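Local coordinates for catalase (Bacillus pumilus, PDB 4QOL) that breaks down hydrogen peroxide to water and oxygen at a haem and also shows peroxidase-like reactivity towards phenolic substrates, at the interface of chains A and B. Sequence-based numbering; all coordinates share one arbitrary frame. Chains: chain A/B, Catalase.

The interface of chains A and B. Residues chain A 327, 334, 337; chain B 34-35.
B:Asp35 reaches from a loop of one haem catalase subunit onto A:Leu337 on helix 331-348 of its neighbour. The enzyme is deposited as four copies, in keeping with the tetramers usual in its family, and this patch is part of a two-fold interface that probably helps hold two subunits together. Methyl CD1 of A:Leu337 sits over one face of the B:Asp35 carboxylate, 3.6 Å from CB of B:Asp35 and as near its CG and OD1, the two side chains meeting at a slant. B:Asp35 extends its carboxylate past this methyl towards strand 325-327 because chi1 of -178° sets CG opposite the backbone N; OD2 comes 3.7 Å from CB of A:Ala327. The same oxygen receives two water links: water 2, 2.7 Å from OD2 of B:Asp35, takes the backbone N-H of A:Ala327, and water 3 takes the side-chain N-H of A:Gln334. A:Gln334 bends at chi2 (-85°), which turns its amide towards the aspartate; amide and carboxylate planes stand 82° apart, and the side chains run nearly perpendicular. Water 1, 2.7 Å from OE1 of A:Gln334, connects this amide oxygen to the backbone N of B:Asp35, 2.8 Å from the water. The glutamine amide thus spans backbone and carboxylate of one residue through two waters, which probably helps fix its flip. Away from the side-chain amide, methyl CD2 of B:Leu34 rests 3.5 Å from the backbone carbonyl O of A:Gln334, a van der Waals contact against the helix.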
ATOM      1  N   ALA A 327       3.752 -28.202  14.527  1.00 15.60           N
ATOM      2  CA  ALA A 327       5.127 -27.684  14.666  1.00 16.37           C
ATOM      3  C   ALA A 327       5.845 -28.434  15.762  1.00 16.01           C
ATOM      4  O   ALA A 327       5.216 -28.923  16.729  1.00 17.86           O
ATOM      5  CB  ALA A 327       5.106 -26.184  14.961  1.00 15.83           C
ATOM      6  N   GLN A 334       9.733 -21.940  14.750  1.00 15.57           N
ATOM      7  CA  GLN A 334       8.802 -21.105  15.461  1.00 16.52           C
ATOM      8  C   GLN A 334       8.641 -19.696  14.857  1.00 15.81           C
ATOM      9  O   GLN A 334       7.541 -19.194  14.749  1.00 14.68           O
ATOM     10  CB  GLN A 334       9.145 -21.037  16.953  1.00 18.88           C
ATOM     11  CG  GLN A 334       9.049 -22.372  17.680  1.00 18.11           C
ATOM     12  CD  GLN A 334       7.672 -22.731  18.163  1.00 17.42           C
ATOM     13  OE1 GLN A 334       7.014 -21.928  18.815  1.00 15.19           O
ATOM     14  NE2 GLN A 334       7.210 -23.898  17.822  1.00 16.99           N
ATOM     15  N   LEU A 337       6.726 -19.602  11.518  1.00 12.53           N
ATOM     16  CA  LEU A 337       5.290 -19.685  11.642  1.00 14.13           C
ATOM     17  C   LEU A 337       4.646 -18.279  11.552  1.00 13.85           C
ATOM     18  O   LEU A 337       3.547 -18.145  11.029  1.00 15.37           O
ATOM     19  CB  LEU A 337       4.907 -20.282  13.019  1.00 14.13           C
ATOM     20  CG  LEU A 337       5.457 -21.680  13.332  1.00 14.25           C
ATOM     21  CD1 LEU A 337       5.119 -22.127  14.775  1.00 14.68           C
ATOM     22  CD2 LEU A 337       4.916 -22.688  12.322  1.00 14.10           C
TER
ATOM     23  N   LEU B  34       3.514 -18.149  20.423  1.00 15.43           N
ATOM     24  CA  LEU B  34       3.603 -17.675  19.037  1.00 16.77           C
ATOM     25  C   LEU B  34       2.950 -18.658  18.083  1.00 16.59           C
ATOM     26  O   LEU B  34       2.287 -18.235  17.113  1.00 15.39           O
ATOM     27  CB  LEU B  34       5.029 -17.478  18.660  1.00 17.88           C
ATOM     28  CG  LEU B  34       5.378 -16.763  17.336  1.00 18.63           C
ATOM     29  CD1 LEU B  34       4.644 -15.427  17.243  1.00 18.53           C
ATOM     30  CD2 LEU B  34       6.899 -16.623  17.111  1.00 19.99           C
ATOM     31  N   ASP B  35       3.084 -19.957  18.388  1.00 15.64           N
ATOM     32  CA  ASP B  35       2.455 -21.030  17.559  1.00 16.79           C
ATOM     33  C   ASP B  35       0.943 -21.113  17.817  1.00 16.33           C
ATOM     34  O   ASP B  35       0.419 -22.073  18.477  1.00 17.30           O
ATOM     35  CB  ASP B  35       3.139 -22.396  17.771  1.00 18.09           C
ATOM     36  CG  ASP B  35       2.535 -23.479  16.895  1.00 20.42           C
ATOM     37  OD1 ASP B  35       1.831 -23.124  15.923  1.00 18.65           O
ATOM     38  OD2 ASP B  35       2.651 -24.683  17.240  1.00 20.87           O
TER
HETATM   39  O   HOH W   1       4.834 -21.187  20.183  1.00 14.10           O
HETATM   40  O   HOH W   2       1.580 -26.715  15.823  1.00 17.69           O
HETATM   41  O   HOH W   3       4.741 -25.087  18.911  1.00 19.46           O